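Local coordinates for protein probable DNA endonuclease SmrA (Escherichia coli, PDB 3QD7) that binds DNA and has DNA endonuclease activity, this chain being most of the protein and including its Smr domain, at residues L4-L10 with R61-S66; K38-Y44 with R77-I81; L15-L20 with D89-I95. All coordinates share one frame; numbering follows the deposited sequence.

Interaction 1. Residues L4-L10 with R61-S66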
loop_
_atom_site.group_PDB
_atom_site.type_symbol
_atom_site.label_atom_id
_atom_site.label_comp_id
_atom_site.label_asym_id
_atom_site.label_seq_id
_atom_site.Cartn_x
_atom_site.Cartn_y
_atom_site.Cartn_z
ATOM N N LEU A 4 18.642 -1.598 2.983
ATOM C CA LEU A 4 19.125 -1.292 4.321
ATOM C C LEU A 4 18.137 -0.350 4.969
ATOM O O LEU A 4 17.660 0.608 4.360
ATOM C CB LEU A 4 20.519 -0.672 4.297
ATOM C CG LEU A 4 21.717 -1.602 4.038
ATOM C CD1 LEU A 4 22.990 -0.934 4.535
ATOM C CD2 LEU A 4 21.552 -3.006 4.666
ATOM N N GLN A 5 17.838 -0.641 6.223
ATOM C CA GLN A 5 16.866 0.115 6.961
ATOM C C GLN A 5 17.342 1.515 7.335
ATOM O O GLN A 5 16.520 2.383 7.633
ATOM C CB GLN A 5 16.366 -0.705 8.155
ATOM C CG GLN A 5 15.618 -2.000 7.689
ATOM C CD GLN A 5 14.323 -1.699 6.918
ATOM O OE1 GLN A 5 13.676 -0.663 7.145
ATOM N NE2 GLN A 5 13.932 -2.614 6.021
ATOM N N LEU A 6 18.648 1.773 7.275
ATOM C CA LEU A 6 19.089 3.165 7.424
ATOM C C LEU A 6 18.594 4.077 6.292
ATOM O O LEU A 6 18.531 5.293 6.469
ATOM C CB LEU A 6 20.592 3.303 7.696
ATOM C CG LEU A 6 21.670 2.574 6.910
ATOM C CD1 LEU A 6 22.036 3.295 5.644
ATOM C CD2 LEU A 6 22.883 2.460 7.813
ATOM N N ASP A 7 18.203 3.482 5.159
ATOM C CA ASP A 7 17.612 4.207 4.002
ATOM C C ASP A 7 16.078 4.334 4.027
ATOM O O ASP A 7 15.493 4.970 3.144
ATOM C CB ASP A 7 18.001 3.526 2.693
ATOM C CG ASP A 7 19.494 3.527 2.460
ATOM O OD1 ASP A 7 20.134 4.589 2.620
ATOM O OD2 ASP A 7 20.022 2.464 2.111
ATOM N N ASN A 8 15.447 3.721 5.028
ATOM C CA ASN A 8 13.994 3.698 5.172
ATOM C C ASN A 8 13.441 5.063 5.521
ATOM O O ASN A 8 13.405 5.460 6.683
ATOM C CB ASN A 8 13.547 2.647 6.212
ATOM C CG ASN A 8 12.051 2.316 6.108
ATOM O OD1 ASN A 8 11.243 3.177 5.756
ATOM N ND2 ASN A 8 11.685 1.064 6.411
ATOM N N PHE A 9 12.978 5.763 4.493
ATOM C CA PHE A 9 12.462 7.125 4.629
ATOM C C PHE A 9 10.997 7.214 5.049
ATOM O O PHE A 9 10.467 8.315 5.232
ATOM C CB PHE A 9 12.681 7.915 3.320
ATOM C CG PHE A 9 12.227 7.189 2.078
ATOM C CD1 PHE A 9 13.171 6.713 1.172
ATOM C CD2 PHE A 9 10.849 6.999 1.805
ATOM C CE1 PHE A 9 12.768 6.035 0.010
ATOM C CE2 PHE A 9 10.429 6.330 0.642
ATOM C CZ PHE A 9 11.402 5.831 -0.255
ATOM N N LEU A 10 10.333 6.078 5.197
ATOM C CA LEU A 10 8.932 6.067 5.656
ATOM C C LEU A 10 8.787 6.711 7.051
ATOM O O LEU A 10 9.549 6.398 7.976
ATOM C CB LEU A 10 8.377 4.636 5.639
ATOM C CG LEU A 10 8.468 3.924 4.270
ATOM C CD1 LEU A 10 7.689 2.656 4.257
ATOM C CD2 LEU A 10 7.956 4.823 3.140
ATOM N N ARG A 61 6.409 -1.132 8.721
ATOM C CA ARG A 61 7.211 -0.093 8.068
ATOM C C ARG A 61 8.473 -0.639 7.360
ATOM O O ARG A 61 8.846 -0.172 6.273
ATOM C CB ARG A 61 7.591 1.000 9.064
ATOM C CG ARG A 61 8.139 2.267 8.411
ATOM C CD ARG A 61 8.559 3.310 9.450
ATOM N NE ARG A 61 9.801 2.879 10.053
ATOM C CZ ARG A 61 10.996 3.328 9.693
ATOM N NH1 ARG A 61 11.106 4.283 8.773
ATOM N NH2 ARG A 61 12.080 2.827 10.265
ATOM N N LYS A 62 9.109 -1.628 7.980
ATOM C CA LYS A 62 10.263 -2.310 7.379
ATOM C C LYS A 62 9.861 -3.194 6.182
ATOM O O LYS A 62 10.536 -3.198 5.162
ATOM C CB LYS A 62 11.021 -3.126 8.448
ATOM C CG LYS A 62 11.523 -2.281 9.639
ATOM C CD LYS A 62 12.619 -2.987 10.487
ATOM C CE LYS A 62 12.075 -4.187 11.237
ATOM N NZ LYS A 62 12.851 -4.460 12.478
ATOM N N MET A 63 8.756 -3.924 6.309
ATOM C CA MET A 63 8.263 -4.806 5.241
ATOM C C MET A 63 7.783 -4.034 3.998
ATOM O O MET A 63 8.094 -4.388 2.876
ATOM C CB MET A 63 7.119 -5.687 5.778
ATOM C CG MET A 63 7.560 -6.689 6.844
ATOM S SD MET A 63 6.161 -7.410 7.733
ATOM C CE MET A 63 5.677 -8.688 6.578
ATOM N N VAL A 64 7.029 -2.968 4.209
ATOM C CA VAL A 64 6.507 -2.173 3.088
ATOM C C VAL A 64 7.675 -1.562 2.297
ATOM O O VAL A 64 7.717 -1.612 1.069
ATOM C CB VAL A 64 5.499 -1.070 3.621
ATOM C CG1 VAL A 64 5.153 -0.029 2.549
ATOM C CG2 VAL A 64 4.227 -1.739 4.196
ATOM N N PHE A 65 8.622 -0.990 3.024
ATOM C CA PHE A 65 9.781 -0.385 2.408
ATOM C C PHE A 65 10.542 -1.421 1.606
ATOM O O PHE A 65 10.802 -1.232 0.417
ATOM C CB PHE A 65 10.672 0.235 3.474
ATOM C CG PHE A 65 11.908 0.865 2.931
ATOM C CD1 PHE A 65 13.155 0.282 3.159
ATOM C CD2 PHE A 65 11.835 2.053 2.212
ATOM C CE1 PHE A 65 14.321 0.879 2.676
ATOM C CE2 PHE A 65 13.005 2.661 1.725
ATOM C CZ PHE A 65 14.240 2.061 1.953
ATOM N N SER A 66 10.873 -2.531 2.253
ATOM C CA SER A 66 11.611 -3.601 1.600
ATOM C C SER A 66 10.832 -4.214 0.416
ATOM O O SER A 66 11.398 -4.499 -0.642
ATOM C CB SER A 66 11.944 -4.666 2.653
ATOM O OG SER A 66 12.760 -5.666 2.086
#
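An Asx turn at Asn-8, just after the short 3-10 segment 5-7, docks the N-terminal arm on helix 57-73 of the Smr domain, with the Asn-8 amide wedged between the Arg-61 guanidinium and the Phe-65 ring. The side chain leaves with CG anti to the backbone N (chi1 -164°), which stacks the amide between both neighbours, its plane 29° from the guanidinium and 20° from the ring. Every polar atom of the amide is used. Asn-8 ND2 gives one hydrogen to Gln-5 OE1 at 2.7 Å and the other to Arg-61 O at 3.1 Å. Both acceptors lie in the amide plane, so the group is unlikely to rotate, although ND2 approaches the Arg-61 carbonyl from above its plane. Asn-8 OD1 takes the backbone N of Leu-10 at 3.1 Å, closing the turn. Arg-61 reaches round the far side: its chain bends at chi3, and Arg-61 NH1 donates to Leu-10 O at 2.7 Å and weakly to Asn-8 O, while NE forms a salt bridge with Glu-58.

Phe-65 is the apolar half of the contact. Asn-8 CA sits 3.6 Å above the centre of its ring, a CH-pi contact, and the edge of the same ring points into the face of Phe-9 in a T-shaped pair, centroids 5.4 Å apart. Phe-9 in turn meets Phe-107 edge-to-face. Leu-10 lays CB against Arg-61 CG at 3.7 Å and sends CD1 toward Phe-65 CB, with Trp-103 of helix 92-105 touching both Leu-10 and Arg-61. Gln-5 crosses Lys-62 at about a right angle, resting on its aliphatic CB and CG. The arrangement is an Asx turn, backed by an amide stacked between a guanidinium and an aromatic ring, holding the N-terminal arm against a helix of an alpha/beta/alpha fold.

Interaction 2. Residues K38-Y44 with R77-I81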
loop_
_atom_site.group_PDB
_atom_site.type_symbol
_atom_site.label_atom_id
_atom_site.label_comp_id
_atom_site.label_asym_id
_atom_site.label_seq_id
_atom_site.Cartn_x
_atom_site.Cartn_y
_atom_site.Cartn_z
ATOM N N LYS A 38 -4.925 -0.040 -14.808
ATOM C CA LYS A 38 -3.863 -0.878 -14.259
ATOM C C LYS A 38 -4.211 -1.364 -12.859
ATOM O O LYS A 38 -3.841 -2.473 -12.472
ATOM C CB LYS A 38 -2.545 -0.082 -14.246
ATOM C CG LYS A 38 -1.290 -0.912 -14.223
ATOM C CD LYS A 38 -0.069 -0.053 -14.504
ATOM C CE LYS A 38 0.385 0.680 -13.269
ATOM N NZ LYS A 38 1.835 1.024 -13.292
ATOM N N LEU A 39 -4.931 -0.537 -12.101
ATOM C CA LEU A 39 -5.325 -0.876 -10.739
ATOM C C LEU A 39 -6.416 -1.919 -10.724
ATOM O O LEU A 39 -6.376 -2.843 -9.904
ATOM C CB LEU A 39 -5.819 0.353 -9.972
ATOM C CG LEU A 39 -4.845 1.439 -9.509
ATOM C CD1 LEU A 39 -5.574 2.591 -8.813
ATOM C CD2 LEU A 39 -3.818 0.851 -8.589
ATOM N N ARG A 40 -7.386 -1.760 -11.629
ATOM C CA ARG A 40 -8.603 -2.574 -11.671
ATOM C C ARG A 40 -8.346 -3.938 -12.311
ATOM O O ARG A 40 -8.621 -4.983 -11.710
ATOM C CB ARG A 40 -9.687 -1.835 -12.478
ATOM C CG ARG A 40 -11.097 -1.983 -11.924
ATOM C CD ARG A 40 -12.163 -1.796 -13.013
ATOM N NE ARG A 40 -13.458 -2.307 -12.547
ATOM C CZ ARG A 40 -13.920 -3.538 -12.775
ATOM N NH1 ARG A 40 -13.212 -4.417 -13.487
ATOM N NH2 ARG A 40 -15.109 -3.890 -12.291
ATOM N N SER A 41 -7.802 -3.889 -13.527
ATOM C CA SER A 41 -7.617 -5.030 -14.420
ATOM C C SER A 41 -6.165 -5.542 -14.400
ATOM O O SER A 41 -5.728 -6.266 -15.302
ATOM C CB SER A 41 -8.052 -4.602 -15.842
ATOM O OG SER A 41 -7.454 -5.391 -16.868
ATOM N N GLY A 42 -5.419 -5.160 -13.362
ATOM C CA GLY A 42 -4.072 -5.669 -13.155
ATOM C C GLY A 42 -4.049 -7.134 -12.723
ATOM O O GLY A 42 -5.057 -7.698 -12.287
ATOM N N LYS A 43 -2.887 -7.752 -12.868
ATOM C CA LYS A 43 -2.675 -9.125 -12.482
ATOM C C LYS A 43 -2.025 -9.094 -11.103
ATOM O O LYS A 43 -1.019 -8.412 -10.920
ATOM C CB LYS A 43 -1.727 -9.767 -13.499
ATOM C CG LYS A 43 -1.939 -11.244 -13.736
ATOM C CD LYS A 43 -0.775 -11.831 -14.525
ATOM C CE LYS A 43 -0.651 -13.334 -14.254
ATOM N NZ LYS A 43 0.790 -13.756 -14.264
ATOM N N TYR A 44 -2.594 -9.802 -10.125
ATOM C CA TYR A 44 -1.981 -9.835 -8.789
ATOM C C TYR A 44 -1.603 -11.226 -8.298
ATOM O O TYR A 44 -2.252 -11.756 -7.402
ATOM C CB TYR A 44 -2.856 -9.139 -7.752
ATOM C CG TYR A 44 -3.069 -7.680 -8.046
ATOM C CD1 TYR A 44 -2.257 -6.698 -7.461
ATOM C CD2 TYR A 44 -4.084 -7.277 -8.917
ATOM C CE1 TYR A 44 -2.468 -5.350 -7.719
ATOM C CE2 TYR A 44 -4.296 -5.943 -9.191
ATOM C CZ TYR A 44 -3.485 -4.997 -8.595
ATOM O OH TYR A 44 -3.724 -3.698 -8.891
ATOM N N ARG A 77 4.469 -3.758 -11.908
ATOM C CA ARG A 77 3.718 -2.562 -12.252
ATOM C C ARG A 77 2.548 -2.344 -11.303
ATOM O O ARG A 77 2.007 -1.254 -11.217
ATOM C CB ARG A 77 3.258 -2.631 -13.700
ATOM C CG ARG A 77 4.433 -2.609 -14.673
ATOM C CD ARG A 77 3.971 -2.848 -16.085
ATOM N NE ARG A 77 3.286 -1.676 -16.610
ATOM C CZ ARG A 77 2.424 -1.715 -17.618
ATOM N NH1 ARG A 77 1.870 -0.594 -18.053
ATOM N NH2 ARG A 77 2.115 -2.878 -18.195
ATOM N N ASN A 78 2.174 -3.394 -10.593
ATOM C CA ASN A 78 1.165 -3.289 -9.549
ATOM C C ASN A 78 1.344 -4.332 -8.481
ATOM O O ASN A 78 1.794 -5.436 -8.743
ATOM C CB ASN A 78 -0.253 -3.307 -10.109
ATOM C CG ASN A 78 -0.403 -4.258 -11.262
ATOM O OD1 ASN A 78 -0.371 -3.845 -12.427
ATOM N ND2 ASN A 78 -0.557 -5.545 -10.951
ATOM N N VAL A 79 1.023 -3.939 -7.255
ATOM C CA VAL A 79 1.159 -4.827 -6.120
ATOM C C VAL A 79 -0.055 -4.690 -5.242
ATOM O O VAL A 79 -0.803 -3.702 -5.342
ATOM C CB VAL A 79 2.465 -4.589 -5.331
ATOM C CG1 VAL A 79 3.642 -4.889 -6.217
ATOM C CG2 VAL A 79 2.556 -3.127 -4.793
ATOM N N LEU A 80 -0.260 -5.716 -4.427
ATOM C CA LEU A 80 -1.341 -5.781 -3.469
ATOM C C LEU A 80 -0.794 -5.700 -2.056
ATOM O O LEU A 80 0.095 -6.469 -1.677
ATOM C CB LEU A 80 -2.095 -7.121 -3.632
ATOM C CG LEU A 80 -3.267 -7.389 -2.678
ATOM C CD1 LEU A 80 -4.384 -6.382 -2.952
ATOM C CD2 LEU A 80 -3.763 -8.793 -2.926
ATOM N N ILE A 81 -1.331 -4.796 -1.244
ATOM C CA ILE A 81 -0.958 -4.803 0.162
ATOM C C ILE A 81 -2.145 -5.157 1.049
ATOM O O ILE A 81 -3.184 -4.512 0.987
ATOM C CB ILE A 81 -0.320 -3.464 0.611
ATOM C CG1 ILE A 81 0.862 -3.065 -0.299
ATOM C CG2 ILE A 81 0.115 -3.555 2.089
ATOM C CD1 ILE A 81 1.386 -1.684 0.040
HETATM O O HOH W 1 -0.373 -6.317 -14.525
#
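Two torsions bring the loop after helix 37-40 against strand 78-82: Tyr-44 turns CG anti to its carbonyl carbon (chi1 -62°), which brings the edge of the ring against the strand backbone, and Asn-78 puts CG between its backbone N and carbonyl carbon (chi1 38°), bringing ND2 of the amide over one face of that ring. The strand is an inner one of the mixed sheet in the alpha/beta/alpha fold of the Smr domain, hydrogen-bonded to strand 125-130 and to the chain around 49-51.

Asn-78 ND2 stands 3.7 Å above the plane of the Tyr-44 ring, toward its rim, with the amide plane well tilted from the ring, and the same ND2 lies 2.9 Å from Lys-43 O. The strand backbone runs past the edge of the ring, where Tyr-44 CE1 lies 3.3 Å from Val-79 O and Tyr-44 CD1 meets Leu-80 CB at 3.9 Å. The phenol hydroxyl turns back to its own segment, Tyr-44 OH donating to Leu-39 O at 3.0 Å and tying the end of the helix to the buried ring. Stacking on Tyr-127 and an edge-to-face meeting with His-120 hold the ring further.

Lys-38 stretches across Arg-77 at about a right angle. Lys-38 NZ bonds to Arg-77 O at 3.1 Å and also to Leu-130 O, so two backbone carbonyls share the ammonium. Its CD lies over one face of the Arg-77 guanidinium, a like-charged neighbour whose nearness may be eased by those carbonyls. On its way Lys-38 CG passes Asn-78 OD1, and a water joins the two segments by donating to Asn-78 OD1 at 3.2 Å and weakly accepting from Lys-43 N.

Interaction 3. Residues L15-L20 with D89-I95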
loop_
_atom_site.group_PDB
_atom_site.type_symbol
_atom_site.label_atom_id
_atom_site.label_comp_id
_atom_site.label_asym_id
_atom_site.label_seq_id
_atom_site.Cartn_x
_atom_site.Cartn_y
_atom_site.Cartn_z
ATOM N N LEU A 15 0.254 10.580 12.815
ATOM C CA LEU A 15 -0.569 9.722 11.991
ATOM C C LEU A 15 -1.917 10.391 11.818
ATOM O O LEU A 15 -2.552 10.804 12.794
ATOM C CB LEU A 15 -0.750 8.319 12.590
ATOM C CG LEU A 15 -1.582 7.359 11.713
ATOM C CD1 LEU A 15 -1.042 7.293 10.290
ATOM C CD2 LEU A 15 -1.650 5.975 12.325
ATOM N N ASP A 16 -2.288 10.548 10.555
ATOM C CA ASP A 16 -3.604 10.964 10.145
ATOM C C ASP A 16 -4.459 9.691 9.975
ATOM O O ASP A 16 -4.408 9.032 8.932
ATOM C CB ASP A 16 -3.523 11.811 8.849
ATOM C CG ASP A 16 -2.225 11.559 8.017
ATOM O OD1 ASP A 16 -1.145 11.231 8.590
ATOM O OD2 ASP A 16 -2.275 11.722 6.766
ATOM N N ILE A 17 -5.220 9.348 11.019
ATOM C CA ILE A 17 -6.015 8.116 11.051
ATOM C C ILE A 17 -7.160 8.224 10.071
ATOM O O ILE A 17 -7.884 9.221 10.069
ATOM C CB ILE A 17 -6.515 7.789 12.470
ATOM C CG1 ILE A 17 -5.309 7.478 13.359
ATOM C CG2 ILE A 17 -7.473 6.586 12.464
ATOM C CD1 ILE A 17 -5.598 7.536 14.857
ATOM N N ILE A 18 -7.302 7.207 9.222
ATOM C CA ILE A 18 -8.376 7.206 8.234
ATOM C C ILE A 18 -9.634 6.515 8.781
ATOM O O ILE A 18 -9.581 5.357 9.234
ATOM C CB ILE A 18 -7.935 6.609 6.871
ATOM C CG1 ILE A 18 -6.685 7.325 6.359
ATOM C CG2 ILE A 18 -9.070 6.712 5.804
ATOM C CD1 ILE A 18 -5.951 6.513 5.363
ATOM N N PRO A 19 -10.765 7.241 8.776
ATOM C CA PRO A 19 -12.018 6.655 9.262
ATOM C C PRO A 19 -12.371 5.410 8.471
ATOM O O PRO A 19 -12.019 5.322 7.299
ATOM C CB PRO A 19 -13.036 7.768 9.016
ATOM C CG PRO A 19 -12.212 9.027 9.154
ATOM C CD PRO A 19 -10.879 8.692 8.547
ATOM N N LEU A 20 -13.050 4.455 9.109
ATOM C CA LEU A 20 -13.411 3.199 8.439
ATOM C C LEU A 20 -14.345 3.448 7.252
ATOM O O LEU A 20 -14.381 2.669 6.294
ATOM C CB LEU A 20 -14.066 2.221 9.422
ATOM C CG LEU A 20 -13.279 1.685 10.623
ATOM C CD1 LEU A 20 -14.191 0.724 11.408
ATOM C CD2 LEU A 20 -11.961 1.007 10.228
ATOM N N ASP A 89 -12.012 2.778 14.218
ATOM C CA ASP A 89 -10.955 3.677 13.682
ATOM C C ASP A 89 -9.602 3.445 14.352
ATOM O O ASP A 89 -8.557 3.682 13.750
ATOM C CB ASP A 89 -11.319 5.178 13.837
ATOM C CG ASP A 89 -12.539 5.620 12.998
ATOM O OD1 ASP A 89 -13.196 4.802 12.313
ATOM O OD2 ASP A 89 -12.853 6.837 13.032
ATOM N N LYS A 90 -9.604 3.005 15.599
ATOM C CA LYS A 90 -8.342 2.851 16.323
ATOM C C LYS A 90 -7.890 1.409 16.479
ATOM O O LYS A 90 -6.960 1.132 17.243
ATOM C CB LYS A 90 -8.375 3.554 17.680
ATOM C CG LYS A 90 -8.614 5.050 17.573
ATOM C CD LYS A 90 -7.386 5.851 17.867
ATOM C CE LYS A 90 -7.663 7.319 17.597
ATOM N NZ LYS A 90 -7.928 8.027 18.869
ATOM N N SER A 91 -8.523 0.494 15.747
ATOM C CA SER A 91 -8.079 -0.899 15.753
ATOM C C SER A 91 -6.749 -1.015 15.009
ATOM O O SER A 91 -6.384 -0.126 14.224
ATOM C CB SER A 91 -9.132 -1.796 15.129
ATOM O OG SER A 91 -9.255 -1.486 13.763
ATOM N N HIS A 92 -6.016 -2.099 15.256
ATOM C CA HIS A 92 -4.659 -2.231 14.752
ATOM C C HIS A 92 -4.635 -2.224 13.233
ATOM O O HIS A 92 -3.783 -1.568 12.623
ATOM C CB HIS A 92 -4.009 -3.510 15.290
ATOM C CG HIS A 92 -2.624 -3.740 14.770
ATOM N ND1 HIS A 92 -1.535 -3.028 15.220
ATOM C CD2 HIS A 92 -2.155 -4.589 13.830
ATOM C CE1 HIS A 92 -0.450 -3.436 14.587
ATOM N NE2 HIS A 92 -0.800 -4.384 13.736
ATOM N N ALA A 93 -5.581 -2.946 12.633
ATOM C CA ALA A 93 -5.736 -3.022 11.178
ATOM C C ALA A 93 -5.929 -1.643 10.529
ATOM O O ALA A 93 -5.329 -1.354 9.490
ATOM C CB ALA A 93 -6.903 -3.944 10.821
ATOM N N ASN A 94 -6.767 -0.805 11.134
ATOM C CA ASN A 94 -6.955 0.553 10.624
ATOM C C ASN A 94 -5.741 1.476 10.838
ATOM O O ASN A 94 -5.491 2.377 10.039
ATOM C CB ASN A 94 -8.214 1.218 11.216
ATOM C CG ASN A 94 -8.634 2.431 10.403
ATOM O OD1 ASN A 94 -8.688 3.573 10.898
ATOM N ND2 ASN A 94 -8.886 2.196 9.128
ATOM N N ILE A 95 -5.021 1.268 11.937
ATOM C CA ILE A 95 -3.778 2.003 12.174
ATOM C C ILE A 95 -2.745 1.617 11.107
ATOM O O ILE A 95 -2.120 2.488 10.488
ATOM C CB ILE A 95 -3.200 1.753 13.594
ATOM C CG1 ILE A 95 -4.138 2.278 14.700
ATOM C CG2 ILE A 95 -1.835 2.385 13.731
ATOM C CD1 ILE A 95 -4.625 3.702 14.507
#
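Segment 15-20 is an irregular, rather extended run that crosses the start of helix 92-105 in the Smr domain, coming nearest in backbone where Pro-19 CA lies 5.4 Å from Asp-89 CA. Ser-91 takes the N-cap position, and Asp-89, in the loop before it, makes a hydrogen bond across the contact. Asp-89 OD1 accepts the backbone N of Leu-20 at 3.2 Å, a fairly straight bond (161° at the hydrogen) that meets the oxygen from above the carboxylate plane. The same OD1 lies against Leu-20 CG, while OD2 faces CA and CB of Pro-19. An alanine in place of Asp-89 would probably leave the Leu-20 N-H without this acceptor and let the run after Pro-19 drift from the helix start.

Earlier in the run, Ile-17 spreads its branches over the loop and the first turn of the helix. With CG1 beside the backbone N (chi1 -65°), Ile-17 CG2 comes 3.4 Å from Asp-89 O, while Ile-17 CD1 lies 4.0 Å from Ile-95 CD1. Arg-97 of the helix holds Pro-19 O, and Ser-98 takes Ile-18 N. Beyond these, Leu-15 CD2 rests 3.9 Å from Ile-95 CG2.

How the interactions relate
All three contacts join a loop or short helix early in the chain to a helix or strand of the alpha/beta/alpha fold. Interactions 1 and 3 use the N-terminal arm, on helix 57-73 and at the start of helix 92-105, their centres 21 Å apart; interaction 2 instead brings a later loop to strand 78-82, which follows helix 57-73. Interactions 1 and 2 are partly buried, whereas interaction 3 is a surface contact, across the chain's centre from interaction 2. Chemistry follows place: a stacked amide and aromatic pair in the first, a buried tyrosine ring with lysine-to-carbonyl bonds in the second, and in the third aliphatic branches with one carboxylate-to-backbone bond. None touches another.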